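Local coordinates for protein D-glucosaminate-6-phosphate ammonia lyase (Salmonella typhimurium, PDB 7LCE) that is a pyridoxal-phosphate-dependent enzyme of the aminotransferase-like clan, related to selenocysteine synthase, with eight chains in its assembly, at residues I85-D89 / R90-A94; A43-I47 / D48-E52; A118-T121 / S122-L126; N138-T141 / R142-E146. One frame throughout, in Å; residues are numbered along the deposited sequence.

Contact 1 of 4, residues I85-D89 / R90-A94; sequences ITHGD and RARVA
Asp89 caps helix 90-95, and Arg92 of that helix reaches back past it along the preceding turn. The capping bond is weak: Ala91 N donates to Asp89 OD1 at 3.4 Å. A chi1 of -179° sets the carboxylate beside the carbonyl carbon, near the first turn of the helix. The other oxygen, Asp89 OD2, lies 3.5 Å from Arg92 CG. It therefore meets the aliphatic stem of the arginine and not its charged end. The backbone supplies a firmer bond, from Val93 N to Asp89 O at 2.9 Å.

Arg92 bends at chi3, and its tip ends beside the close of helix 73-86. Arg92 NH1 is 3.1 Å from Ile85 O. His87 ND1 sits at the edge of the guanidinium, in its plane; the imidazole and guanidinium planes are 40° apart. Thr86 packs against the root of the same arginine, with Thr86 CG2 3.8 Å from Arg92 CB. Thr86 OG1 accepts from Gly88 N at 3.3 Å, an ST turn, and is also bonded to Ala82 O and Gln236 NE2.

The chain from Thr86 to Asp89 is a type I' beta turn. His87 and Gly88, both at positive phi, form its corner, and the turn joins two helices. Arg90 makes a cation-pi contact with Trp143 of a neighbouring subunit. Asp89 OD2 and Arg92 NE stay 4.6 Å apart, so no salt bridge forms. The helix N terminus and the nearby arginine would probably still stabilise the carboxylate's negative charge.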
ATOM      1  N   ILE A  85      26.673   2.438   8.048  1.00 53.89           N
ATOM      2  CA  ILE A  85      25.383   2.904   7.552  1.00 59.85           C
ATOM      3  C   ILE A  85      25.306   4.425   7.544  1.00 64.33           C
ATOM      4  O   ILE A  85      24.826   5.021   6.575  1.00 69.23           O
ATOM      5  CB  ILE A  85      24.246   2.285   8.388  1.00 57.73           C
ATOM      6  CG1 ILE A  85      24.247   0.765   8.230  1.00 46.86           C
ATOM      7  CG2 ILE A  85      22.903   2.862   7.975  1.00 46.09           C
ATOM      8  CD1 ILE A  85      23.152   0.071   8.999  1.00 50.14           C
ATOM      9  N   THR A  86      25.791   5.072   8.603  1.00 60.46           N
ATOM     10  CA  THR A  86      25.677   6.521   8.719  1.00 49.09           C
ATOM     11  C   THR A  86      26.790   7.268   8.001  1.00 55.76           C
ATOM     12  O   THR A  86      26.616   8.452   7.693  1.00 65.09           O
ATOM     13  CB  THR A  86      25.677   6.940  10.191  1.00 58.19           C
ATOM     14  OG1 THR A  86      26.909   6.536  10.803  1.00 59.64           O
ATOM     15  CG2 THR A  86      24.513   6.304  10.931  1.00 60.37           C
ATOM     16  N   HIS A  87      27.923   6.614   7.740  1.00 58.60           N
ATOM     17  CA  HIS A  87      29.125   7.261   7.211  1.00 61.74           C
ATOM     18  C   HIS A  87      29.593   8.408   8.097  1.00 61.17           C
ATOM     19  O   HIS A  87      30.352   9.272   7.648  1.00 79.55           O
ATOM     20  CB  HIS A  87      28.914   7.766   5.776  1.00 54.81           C
ATOM     21  CG  HIS A  87      28.777   6.673   4.762  1.00 71.02           C
ATOM     22  ND1 HIS A  87      27.614   5.952   4.598  1.00 88.76           N
ATOM     23  CD2 HIS A  87      29.658   6.176   3.864  1.00 68.43           C
ATOM     24  CE1 HIS A  87      27.785   5.056   3.642  1.00 76.60           C
ATOM     25  NE2 HIS A  87      29.017   5.173   3.179  1.00 81.23           N
ATOM     26  N   GLY A  88      29.155   8.432   9.354  1.00 63.85           N
ATOM     27  CA  GLY A  88      29.468   9.516  10.255  1.00 55.43           C
ATOM     28  C   GLY A  88      28.561  10.722  10.141  1.00 63.95           C
ATOM     29  O   GLY A  88      28.742  11.680  10.903  1.00 64.67           O
ATOM     30  N   ASP A  89      27.595  10.707   9.221  1.00 67.36           N
ATOM     31  CA  ASP A  89      26.683  11.833   9.054  1.00 59.86           C
ATOM     32  C   ASP A  89      25.910  12.078  10.345  1.00 65.64           C
ATOM     33  O   ASP A  89      25.236  11.178  10.855  1.00 74.66           O
ATOM     34  CB  ASP A  89      25.723  11.561   7.895  1.00 65.53           C
ATOM     35  CG  ASP A  89      24.749  12.705   7.657  1.00 74.10           C
ATOM     36  OD1 ASP A  89      25.030  13.836   8.102  1.00 83.85           O
ATOM     37  OD2 ASP A  89      23.697  12.470   7.024  1.00 86.48           O
ATOM     38  N   ARG A  90      26.006  13.307  10.863  1.00 57.78           N
ATOM     39  CA  ARG A  90      25.415  13.618  12.161  1.00 51.28           C
ATOM     40  C   ARG A  90      23.904  13.431  12.158  1.00 60.89           C
ATOM     41  O   ARG A  90      23.329  13.039  13.180  1.00 62.47           O
ATOM     42  CB  ARG A  90      25.786  15.043  12.571  1.00 51.94           C
ATOM     43  CG  ARG A  90      27.193  15.158  13.136  1.00 60.14           C
ATOM     44  CD  ARG A  90      27.585  16.601  13.401  1.00 57.67           C
ATOM     45  NE  ARG A  90      27.644  17.377  12.168  1.00 72.58           N
ATOM     46  CZ  ARG A  90      28.110  18.616  12.084  1.00 75.71           C
ATOM     47  NH1 ARG A  90      28.580  19.252  13.145  1.00 78.01           N
ATOM     48  NH2 ARG A  90      28.107  19.230  10.904  1.00 67.83           N
ATOM     49  N   ALA A  91      23.246  13.701  11.031  1.00 69.59           N
ATOM     50  CA  ALA A  91      21.805  13.490  10.955  1.00 62.29           C
ATOM     51  C   ALA A  91      21.467  12.006  11.015  1.00 62.78           C
ATOM     52  O   ALA A  91      20.568  11.594  11.756  1.00 77.56           O
ATOM     53  CB  ALA A  91      21.247  14.119   9.679  1.00 78.93           C
ATOM     54  N   ARG A  92      22.188  11.185  10.248  1.00 52.73           N
ATOM     55  CA  ARG A  92      21.926   9.750  10.255  1.00 57.28           C
ATOM     56  C   ARG A  92      22.271   9.118  11.598  1.00 61.68           C
ATOM     57  O   ARG A  92      21.657   8.117  11.985  1.00 74.57           O
ATOM     58  CB  ARG A  92      22.703   9.068   9.129  1.00 51.37           C
ATOM     59  CG  ARG A  92      22.196   9.416   7.744  1.00 59.06           C
ATOM     60  CD  ARG A  92      23.021   8.748   6.658  1.00 70.97           C
ATOM     61  NE  ARG A  92      22.200   8.358   5.518  1.00 67.76           N
ATOM     62  CZ  ARG A  92      22.604   7.557   4.540  1.00 67.67           C
ATOM     63  NH1 ARG A  92      23.823   7.046   4.524  1.00 80.07           N
ATOM     64  NH2 ARG A  92      21.765   7.269   3.550  1.00 81.65           N
ATOM     65  N   VAL A  93      23.249   9.679  12.315  1.00 60.99           N
ATOM     66  CA  VAL A  93      23.621   9.140  13.620  1.00 55.32           C
ATOM     67  C   VAL A  93      22.460   9.256  14.599  1.00 50.23           C
ATOM     68  O   VAL A  93      22.199   8.340  15.389  1.00 63.31           O
ATOM     69  CB  VAL A  93      24.884   9.842  14.149  1.00 39.80           C
ATOM     70  CG1 VAL A  93      25.036   9.620  15.642  1.00 49.16           C
ATOM     71  CG2 VAL A  93      26.107   9.322  13.420  1.00 51.65           C
ATOM     72  N   ALA A  94      21.737  10.380  14.554  1.00 61.60           N
ATOM     73  CA  ALA A  94      20.606  10.580  15.453  1.00 44.81           C
ATOM     74  C   ALA A  94      19.439   9.650  15.147  1.00 51.90           C
ATOM     75  O   ALA A  94      18.610   9.411  16.032  1.00 71.26           O
ATOM     76  CB  ALA A  94      20.142  12.035  15.392  1.00 58.30           C
TER

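Contact 2 of 4, residues A43-I47 / D48-E52; sequences AFVEI and DALVE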
ATOM      1  N   ALA A  43      40.954  11.221  38.569  1.00 67.33           N
ATOM      2  CA  ALA A  43      41.345  12.480  37.952  1.00 59.59           C
ATOM      3  C   ALA A  43      40.461  12.761  36.746  1.00 68.57           C
ATOM      4  O   ALA A  43      39.921  11.841  36.128  1.00 70.99           O
ATOM      5  CB  ALA A  43      42.817  12.464  37.530  1.00 62.66           C
ATOM      6  N   PHE A  44      40.333  14.042  36.414  1.00 78.01           N
ATOM      7  CA  PHE A  44      39.570  14.474  35.253  1.00 72.86           C
ATOM      8  C   PHE A  44      40.473  14.555  34.026  1.00 73.99           C
ATOM      9  O   PHE A  44      41.699  14.654  34.130  1.00 97.03           O
ATOM     10  CB  PHE A  44      38.911  15.833  35.499  1.00 84.77           C
ATOM     11  CG  PHE A  44      37.799  15.800  36.512  1.00 73.68           C
ATOM     12  CD1 PHE A  44      36.518  15.430  36.141  1.00 68.90           C
ATOM     13  CD2 PHE A  44      38.032  16.159  37.827  1.00 67.31           C
ATOM     14  CE1 PHE A  44      35.493  15.403  37.064  1.00 64.87           C
ATOM     15  CE2 PHE A  44      37.009  16.136  38.755  1.00 74.74           C
ATOM     16  CZ  PHE A  44      35.737  15.757  38.372  1.00 65.96           C
ATOM     17  N   VAL A  45      39.848  14.507  32.851  1.00 70.52           N
ATOM     18  CA  VAL A  45      40.578  14.555  31.591  1.00 68.55           C
ATOM     19  C   VAL A  45      39.635  15.069  30.515  1.00 72.62           C
ATOM     20  O   VAL A  45      38.425  14.841  30.571  1.00 79.90           O
ATOM     21  CB  VAL A  45      41.162  13.163  31.232  1.00 72.39           C
ATOM     22  CG1 VAL A  45      40.046  12.158  30.995  1.00 72.55           C
ATOM     23  CG2 VAL A  45      42.079  13.257  30.023  1.00 80.40           C
ATOM     24  N   GLU A  46      40.194  15.771  29.534  1.00 70.96           N
ATOM     25  CA  GLU A  46      39.432  16.191  28.365  1.00 67.06           C
ATOM     26  C   GLU A  46      39.146  14.971  27.497  1.00 78.86           C
ATOM     27  O   GLU A  46      40.059  14.412  26.880  1.00 82.73           O
ATOM     28  CB  GLU A  46      40.201  17.256  27.590  1.00 74.40           C
ATOM     29  CG  GLU A  46      40.583  18.468  28.427  1.00 75.99           C
ATOM     30  CD  GLU A  46      41.394  19.483  27.650  1.00 88.76           C
ATOM     31  OE1 GLU A  46      42.249  19.070  26.839  1.00 93.32           O
ATOM     32  OE2 GLU A  46      41.173  20.696  27.848  1.00101.02           O
ATOM     33  N   ILE A  47      37.880  14.546  27.463  1.00 71.49           N
ATOM     34  CA  ILE A  47      37.535  13.269  26.843  1.00 62.88           C
ATOM     35  C   ILE A  47      37.886  13.268  25.361  1.00 72.33           C
ATOM     36  O   ILE A  47      38.358  12.258  24.825  1.00 81.99           O
ATOM     37  CB  ILE A  47      36.046  12.951  27.072  1.00 67.17           C
ATOM     38  CG1 ILE A  47      35.788  12.651  28.549  1.00 72.63           C
ATOM     39  CG2 ILE A  47      35.609  11.778  26.212  1.00 79.44           C
ATOM     40  CD1 ILE A  47      36.244  11.270  28.967  1.00 51.76           C
ATOM     41  N   ASP A  48      37.677  14.397  24.677  1.00 70.69           N
ATOM     42  CA  ASP A  48      37.991  14.457  23.251  1.00 71.87           C
ATOM     43  C   ASP A  48      39.460  14.139  22.996  1.00 76.12           C
ATOM     44  O   ASP A  48      39.796  13.453  22.022  1.00 68.98           O
ATOM     45  CB  ASP A  48      37.633  15.833  22.684  1.00 64.93           C
ATOM     46  CG  ASP A  48      38.390  16.962  23.360  1.00 95.44           C
ATOM     47  OD1 ASP A  48      38.744  16.815  24.549  1.00114.61           O
ATOM     48  OD2 ASP A  48      38.641  17.993  22.699  1.00106.08           O
ATOM     49  N   ALA A  49      40.351  14.617  23.870  1.00 73.29           N
ATOM     50  CA  ALA A  49      41.770  14.314  23.742  1.00 73.64           C
ATOM     51  C   ALA A  49      42.094  12.891  24.177  1.00 75.98           C
ATOM     52  O   ALA A  49      43.006  12.268  23.620  1.00 73.01           O
ATOM     53  CB  ALA A  49      42.597  15.310  24.556  1.00 71.38           C
ATOM     54  N   LEU A  50      41.383  12.371  25.181  1.00 78.44           N
ATOM     55  CA  LEU A  50      41.616  10.997  25.616  1.00 74.90           C
ATOM     56  C   LEU A  50      41.161   9.996  24.560  1.00 79.03           C
ATOM     57  O   LEU A  50      41.823   8.976  24.340  1.00 74.82           O
ATOM     58  CB  LEU A  50      40.905  10.744  26.942  1.00 68.73           C
ATOM     59  CG  LEU A  50      41.142   9.364  27.555  1.00 63.96           C
ATOM     60  CD1 LEU A  50      42.614   9.164  27.877  1.00 59.61           C
ATOM     61  CD2 LEU A  50      40.285   9.187  28.790  1.00 57.20           C
ATOM     62  N   VAL A  51      40.026  10.263  23.908  1.00 74.76           N
ATOM     63  CA  VAL A  51      39.553   9.387  22.839  1.00 66.31           C
ATOM     64  C   VAL A  51      40.547   9.382  21.687  1.00 74.09           C
ATOM     65  O   VAL A  51      40.840   8.335  21.097  1.00 80.16           O
ATOM     66  CB  VAL A  51      38.153   9.819  22.364  1.00 71.37           C
ATOM     67  CG1 VAL A  51      37.793   9.111  21.062  1.00 55.69           C
ATOM     68  CG2 VAL A  51      37.114   9.545  23.439  1.00 65.34           C
ATOM     69  N   GLU A  52      41.073  10.556  21.346  1.00 76.45           N
ATOM     70  CA  GLU A  52      42.000  10.664  20.227  1.00 73.67           C
ATOM     71  C   GLU A  52      43.310   9.954  20.544  1.00 73.94           C
ATOM     72  O   GLU A  52      43.804   9.155  19.741  1.00 78.09           O
ATOM     73  CB  GLU A  52      42.234  12.147  19.914  1.00 68.34           C
ATOM     74  CG  GLU A  52      42.874  12.446  18.570  1.00 84.14           C
ATOM     75  CD  GLU A  52      41.952  12.104  17.409  1.00120.75           C
ATOM     76  OE1 GLU A  52      40.745  11.884  17.651  1.00102.77           O
ATOM     77  OE2 GLU A  52      42.431  12.064  16.255  1.00122.34           O
TER
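Glu46 O is gripped by two backbone donors of the following helix. Leu50 N bonds to it at 3.0 Å with a fairly straight N-H (154°) and lies in the carbonyl plane. Ala49 N is also 3.0 Å from Glu46 O, but its bond is bent and weak. This is the N-terminal start of helix 47-62, with Glu46 at the N-cap. The next backbone bond runs from Val51 N to Ile47 O at 2.8 Å and 167°.

The Glu46 side chain does not turn back onto the helix. Its chain runs out extended, and OE2 is bonded to Tyr330 OH of a neighbouring subunit. Asp48 turns back at the helix start. Its OD1 accepts weakly from Ala49 N and lies 3.4 Å from Glu46 CB. The two carboxylates do not touch, and their like charges probably disfavour a closer approach.

Two apolar pairs flank the backbone bonds. Ile47 CG2 meets Val51 CG2 at 3.9 Å, one turn along the helix, where the two side chains run at a slant to each other. Val45 precedes the cap and points at Leu50, which it crosses at about a right angle. Lys248 and Met251 of helix 248-262 pack on this side of the chain. The same neighbouring subunit forms backbone hydrogen bonds with Val45 and Ile47, so the start of the helix is also part of a subunit interface. Val45 CG1 stands between its own N and carbonyl carbon, chi1 64°, and touches Leu50 CD2 at 3.7 Å.

Contact 3 of 4, residues A118-T121 / S122-L126; sequences APVT and SAIRL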
ATOM      1  N   ALA A 118      24.591 -14.121  23.437  1.00 81.10           N
ATOM      2  CA  ALA A 118      23.599 -13.305  22.757  1.00 81.88           C
ATOM      3  C   ALA A 118      23.883 -13.393  21.268  1.00 87.63           C
ATOM      4  O   ALA A 118      25.049 -13.499  20.861  1.00 90.07           O
ATOM      5  CB  ALA A 118      23.635 -11.840  23.218  1.00 69.83           C
ATOM      6  N   PRO A 119      22.850 -13.367  20.428  1.00 76.64           N
ATOM      7  CA  PRO A 119      23.080 -13.478  18.985  1.00 83.59           C
ATOM      8  C   PRO A 119      23.825 -12.267  18.442  1.00 82.22           C
ATOM      9  O   PRO A 119      23.556 -11.125  18.823  1.00 71.89           O
ATOM     10  CB  PRO A 119      21.663 -13.566  18.405  1.00 80.29           C
ATOM     11  CG  PRO A 119      20.808 -14.010  19.553  1.00 81.70           C
ATOM     12  CD  PRO A 119      21.415 -13.351  20.754  1.00 72.12           C
ATOM     13  N   VAL A 120      24.775 -12.532  17.542  1.00 85.60           N
ATOM     14  CA  VAL A 120      25.492 -11.458  16.864  1.00 70.85           C
ATOM     15  C   VAL A 120      24.532 -10.591  16.061  1.00 66.01           C
ATOM     16  O   VAL A 120      24.851  -9.439  15.744  1.00 67.37           O
ATOM     17  CB  VAL A 120      26.606 -12.045  15.970  1.00 50.68           C
ATOM     18  CG1 VAL A 120      26.006 -12.900  14.863  1.00 76.33           C
ATOM     19  CG2 VAL A 120      27.499 -10.946  15.406  1.00 37.43           C
ATOM     20  N   THR A 121      23.350 -11.119  15.731  1.00 72.94           N
ATOM     21  CA  THR A 121      22.342 -10.327  15.034  1.00 72.02           C
ATOM     22  C   THR A 121      21.860  -9.161  15.886  1.00 73.49           C
ATOM     23  O   THR A 121      21.542  -8.092  15.350  1.00 83.09           O
ATOM     24  CB  THR A 121      21.153 -11.206  14.645  1.00 80.91           C
ATOM     25  OG1 THR A 121      20.338 -11.444  15.801  1.00 94.45           O
ATOM     26  CG2 THR A 121      21.634 -12.539  14.105  1.00 80.24           C
ATOM     27  N   SER A 122      21.792  -9.345  17.208  1.00 72.03           N
ATOM     28  CA  SER A 122      21.317  -8.274  18.079  1.00 65.71           C
ATOM     29  C   SER A 122      22.242  -7.067  18.021  1.00 62.40           C
ATOM     30  O   SER A 122      21.779  -5.924  17.933  1.00 70.55           O
ATOM     31  CB  SER A 122      21.182  -8.780  19.513  1.00 70.28           C
ATOM     32  OG  SER A 122      20.075  -9.653  19.640  1.00 88.69           O
ATOM     33  N   ALA A 123      23.555  -7.298  18.063  1.00 60.65           N
ATOM     34  CA  ALA A 123      24.489  -6.184  17.951  1.00 48.81           C
ATOM     35  C   ALA A 123      24.362  -5.513  16.590  1.00 65.66           C
ATOM     36  O   ALA A 123      24.382  -4.280  16.491  1.00 66.67           O
ATOM     37  CB  ALA A 123      25.918  -6.666  18.195  1.00 48.19           C
ATOM     38  N   ILE A 124      24.218  -6.312  15.530  1.00 58.67           N
ATOM     39  CA  ILE A 124      24.046  -5.757  14.190  1.00 44.56           C
ATOM     40  C   ILE A 124      22.763  -4.938  14.108  1.00 58.59           C
ATOM     41  O   ILE A 124      22.740  -3.854  13.514  1.00 70.04           O
ATOM     42  CB  ILE A 124      24.074  -6.885  13.143  1.00 46.70           C
ATOM     43  CG1 ILE A 124      25.439  -7.573  13.147  1.00 53.47           C
ATOM     44  CG2 ILE A 124      23.763  -6.349  11.760  1.00 57.98           C
ATOM     45  CD1 ILE A 124      25.446  -8.913  12.456  1.00 48.38           C
ATOM     46  N   ARG A 125      21.676  -5.437  14.703  1.00 56.82           N
ATOM     47  CA  ARG A 125      20.413  -4.707  14.636  1.00 54.02           C
ATOM     48  C   ARG A 125      20.468  -3.404  15.427  1.00 59.26           C
ATOM     49  O   ARG A 125      19.779  -2.440  15.074  1.00 65.11           O
ATOM     50  CB  ARG A 125      19.258  -5.576  15.137  1.00 70.52           C
ATOM     51  CG  ARG A 125      17.906  -5.203  14.534  1.00 77.89           C
ATOM     52  CD  ARG A 125      16.745  -5.969  15.176  1.00 73.84           C
ATOM     53  NE  ARG A 125      16.752  -7.391  14.849  1.00 73.59           N
ATOM     54  CZ  ARG A 125      17.101  -8.349  15.696  1.00 75.74           C
ATOM     55  NH1 ARG A 125      17.466  -8.076  16.938  1.00 66.40           N
ATOM     56  NH2 ARG A 125      17.079  -9.616  15.288  1.00 87.36           N
ATOM     57  N   LEU A 126      21.265  -3.354  16.497  1.00 57.42           N
ATOM     58  CA  LEU A 126      21.397  -2.115  17.257  1.00 46.43           C
ATOM     59  C   LEU A 126      22.063  -1.023  16.432  1.00 55.39           C
ATOM     60  O   LEU A 126      21.772   0.162  16.625  1.00 59.34           O
ATOM     61  CB  LEU A 126      22.198  -2.355  18.535  1.00 47.26           C
ATOM     62  CG  LEU A 126      21.472  -2.964  19.731  1.00 41.74           C
ATOM     63  CD1 LEU A 126      22.467  -3.244  20.839  1.00 50.74           C
ATOM     64  CD2 LEU A 126      20.370  -2.043  20.216  1.00 56.28           C
TER
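Val120 and Ile124 form the close-packed side of this helical turn. Ile124 N bonds to Val120 O at 3.2 Å, with 163° at the hydrogen. The isoleucine side chain then folds over the same oxygen, with Ile124 CG1 3.3 Å from Val120 O. The two branch ends meet less closely, at 4.1 Å between Val120 CG2 and Ile124 CD1.

Two more backbone bonds complete the ordinary helical frame. Ser122 N bonds to Pro119 O at 3.0 Å, an i to i+3 bond at the start of the helix. There the donor stands above the carbonyl plane, 58° out of it. Arg125 N bonds to Thr121 O at 2.7 Å, one full turn back.

Helix 120-126 is the crossover of a beta-alpha-beta unit between the neighbouring parallel strands 105-109 and 130-134. Ile124 rests on Val106, Met108 and Ile131 of those strands, and Ile77 of helix 73-86 packs on both Val120 and Ile124.

The loose, partly exposed side belongs to the side chains of Thr121 and Arg125. They run alongside, pointing the same way, yet Thr121 OG1 and Arg125 NH2 remain 3.8 Å apart. Arg125 is bent at chi3, and one guanidinium face lies over Thr121 O. Its NH1 is hydrogen-bonded to Met96 O of a neighbouring subunit.

Contact 4 of 4, residues N138-T141 / R142-E146; sequences NLAT and RWQLE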
ATOM      1  N   ASN A 138      26.544 -25.326   5.734  1.00 83.27           N
ATOM      2  CA  ASN A 138      27.669 -26.216   5.500  1.00 78.57           C
ATOM      3  C   ASN A 138      28.515 -25.830   4.297  1.00 71.07           C
ATOM      4  O   ASN A 138      29.637 -26.327   4.172  1.00 86.41           O
ATOM      5  CB  ASN A 138      27.183 -27.664   5.323  1.00 84.61           C
ATOM      6  CG  ASN A 138      26.272 -27.835   4.121  1.00 76.13           C
ATOM      7  OD1 ASN A 138      25.395 -27.010   3.869  1.00 87.38           O
ATOM      8  ND2 ASN A 138      26.476 -28.914   3.372  1.00 74.56           N
ATOM      9  N   LEU A 139      28.012 -24.966   3.419  1.00 81.88           N
ATOM     10  CA  LEU A 139      28.720 -24.613   2.197  1.00 71.09           C
ATOM     11  C   LEU A 139      28.389 -23.179   1.817  1.00 65.82           C
ATOM     12  O   LEU A 139      27.244 -22.741   1.954  1.00 84.28           O
ATOM     13  CB  LEU A 139      28.356 -25.557   1.047  1.00 78.58           C
ATOM     14  CG  LEU A 139      29.148 -25.376  -0.249  1.00 87.87           C
ATOM     15  CD1 LEU A 139      30.599 -25.789  -0.055  1.00 77.83           C
ATOM     16  CD2 LEU A 139      28.504 -26.157  -1.387  1.00 88.84           C
ATOM     17  N   ALA A 140      29.399 -22.456   1.348  1.00 65.30           N
ATOM     18  CA  ALA A 140      29.208 -21.097   0.853  1.00 61.77           C
ATOM     19  C   ALA A 140      30.202 -20.856  -0.270  1.00 74.45           C
ATOM     20  O   ALA A 140      31.409 -21.040  -0.081  1.00 82.81           O
ATOM     21  CB  ALA A 140      29.388 -20.068   1.970  1.00 68.47           C
ATOM     22  N   THR A 141      29.701 -20.458  -1.431  1.00 64.22           N
ATOM     23  CA  THR A 141      30.540 -20.189  -2.588  1.00 70.08           C
ATOM     24  C   THR A 141      30.722 -18.685  -2.763  1.00 74.80           C
ATOM     25  O   THR A 141      30.028 -17.871  -2.151  1.00 76.99           O
ATOM     26  CB  THR A 141      29.936 -20.810  -3.850  1.00 62.92           C
ATOM     27  OG1 THR A 141      28.719 -20.130  -4.181  1.00 78.66           O
ATOM     28  CG2 THR A 141      29.641 -22.286  -3.620  1.00 69.48           C
ATOM     29  N   ARG A 142      31.684 -18.317  -3.610  1.00 68.98           N
ATOM     30  CA  ARG A 142      31.963 -16.898  -3.798  1.00 65.39           C
ATOM     31  C   ARG A 142      30.851 -16.207  -4.579  1.00 71.75           C
ATOM     32  O   ARG A 142      30.464 -15.081  -4.245  1.00 79.16           O
ATOM     33  CB  ARG A 142      33.310 -16.700  -4.492  1.00 56.46           C
ATOM     34  CG  ARG A 142      33.597 -15.238  -4.787  1.00 58.47           C
ATOM     35  CD  ARG A 142      35.078 -14.925  -4.831  1.00 65.00           C
ATOM     36  NE  ARG A 142      35.298 -13.528  -5.189  1.00 72.43           N
ATOM     37  CZ  ARG A 142      36.444 -12.882  -5.028  1.00 93.45           C
ATOM     38  NH1 ARG A 142      37.502 -13.474  -4.498  1.00102.17           N
ATOM     39  NH2 ARG A 142      36.530 -11.609  -5.407  1.00 88.79           N
ATOM     40  N   TRP A 143      30.316 -16.863  -5.615  1.00 68.00           N
ATOM     41  CA  TRP A 143      29.258 -16.223  -6.393  1.00 66.91           C
ATOM     42  C   TRP A 143      28.034 -15.940  -5.534  1.00 72.74           C
ATOM     43  O   TRP A 143      27.299 -14.982  -5.797  1.00 78.26           O
ATOM     44  CB  TRP A 143      28.873 -17.079  -7.603  1.00 67.82           C
ATOM     45  CG  TRP A 143      28.197 -18.384  -7.286  1.00 69.21           C
ATOM     46  CD1 TRP A 143      28.775 -19.618  -7.246  1.00 71.24           C
ATOM     47  CD2 TRP A 143      26.808 -18.582  -6.979  1.00 69.69           C
ATOM     48  NE1 TRP A 143      27.836 -20.572  -6.932  1.00 58.34           N
ATOM     49  CE2 TRP A 143      26.621 -19.962  -6.761  1.00 65.62           C
ATOM     50  CE3 TRP A 143      25.706 -17.727  -6.866  1.00 66.70           C
ATOM     51  CZ2 TRP A 143      25.379 -20.505  -6.435  1.00 65.19           C
ATOM     52  CZ3 TRP A 143      24.473 -18.269  -6.541  1.00 65.45           C
ATOM     53  CH2 TRP A 143      24.321 -19.644  -6.331  1.00 54.26           C
ATOM     54  N   GLN A 144      27.799 -16.758  -4.504  1.00 73.25           N
ATOM     55  CA  GLN A 144      26.739 -16.456  -3.548  1.00 62.31           C
ATOM     56  C   GLN A 144      27.045 -15.178  -2.777  1.00 66.31           C
ATOM     57  O   GLN A 144      26.143 -14.377  -2.506  1.00 80.08           O
ATOM     58  CB  GLN A 144      26.541 -17.630  -2.589  1.00 64.51           C
ATOM     59  CG  GLN A 144      25.834 -18.826  -3.205  1.00 55.11           C
ATOM     60  CD  GLN A 144      25.830 -20.031  -2.286  1.00 63.53           C
ATOM     61  OE1 GLN A 144      26.774 -20.245  -1.525  1.00 65.26           O
ATOM     62  NE2 GLN A 144      24.756 -20.813  -2.335  1.00 76.26           N
ATOM     63  N   LEU A 145      28.312 -14.973  -2.410  1.00 70.64           N
ATOM     64  CA  LEU A 145      28.691 -13.743  -1.721  1.00 64.31           C
ATOM     65  C   LEU A 145      28.513 -12.534  -2.627  1.00 66.67           C
ATOM     66  O   LEU A 145      28.078 -11.469  -2.173  1.00 71.08           O
ATOM     67  CB  LEU A 145      30.139 -13.834  -1.240  1.00 57.87           C
ATOM     68  CG  LEU A 145      30.715 -12.570  -0.600  1.00 46.71           C
ATOM     69  CD1 LEU A 145      29.883 -12.148   0.597  1.00 53.42           C
ATOM     70  CD2 LEU A 145      32.162 -12.788  -0.197  1.00 58.20           C
ATOM     71  N   GLU A 146      28.840 -12.681  -3.910  1.00 63.75           N
ATOM     72  CA  GLU A 146      28.747 -11.553  -4.826  1.00 64.36           C
ATOM     73  C   GLU A 146      27.301 -11.214  -5.167  1.00 54.57           C
ATOM     74  O   GLU A 146      26.981 -10.045  -5.406  1.00 73.40           O
ATOM     75  CB  GLU A 146      29.548 -11.849  -6.092  1.00 70.18           C
ATOM     76  CG  GLU A 146      31.029 -12.066  -5.828  1.00 64.53           C
ATOM     77  CD  GLU A 146      31.804 -12.432  -7.078  1.00 83.78           C
ATOM     78  OE1 GLU A 146      31.209 -13.042  -7.993  1.00 74.15           O
ATOM     79  OE2 GLU A 146      33.009 -12.106  -7.147  1.00 86.41           O
TER
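Thr141 N donates to Gln144 OE1 at 2.9 Å in an almost straight bond, 174° at the hydrogen. Thr141 is the N-cap of helix 142-147, and Gln144 is the third residue after it. The bond matches the half of a capping box in which that third side chain accepts from the N-cap amide. Thr141 OG1 adds a weak bond to the same oxygen, 3.3 Å from Gln144 OE1. Two donors of Thr141, one of them weak, meet the amide oxygen and help to place the glutamine end. Leu145 N bonds weakly to Thr141 O.

Trp143 covers the threonine hydroxyl. With chi1 at 68° its ring turns back over the cap, and Thr141 OG1 lies above one indole face, toward the rim near NE1. Gln144 CG lies over the same face, 3.4 Å above the ring plane. Farther along, Arg142 NE forms a salt bridge with Glu146 OE2, its hydrogen bond weak at 3.3 Å. The acid sits at the edge of the guanidinium, in its plane. NH1 of the same guanidinium is hydrogen-bonded to Gln177 OE1.

Ala91 of a neighbouring subunit packs on Trp143. Within the chain, Leu145 lies on Phe175 and Val178 of helix 172-181 and on Val107 of strand 105-109. Ala140 packs on Leu109 of that strand.

In the fold
The four contacts follow one another along the chain. None nests in or crosses another, and each closes only a short local turn. Contact 2 comes first, where the loop after helix 31-41 enters helix 47-62. Contact 1 next joins helix 73-86 to helix 90-95. Contact 3 takes in helix 120-126 and the two residues before it, between two parallel strands of the central sheet. Contact 4 starts helix 142-147 after strand 130-134. Contacts 1 and 3 lie nearest, about 6 Å between closest atoms; contacts 2 and 4 are about 44 Å apart between centres. Helix 73-86 ends in contact 1 and also packs on contact 3. All four meet neighbouring subunits.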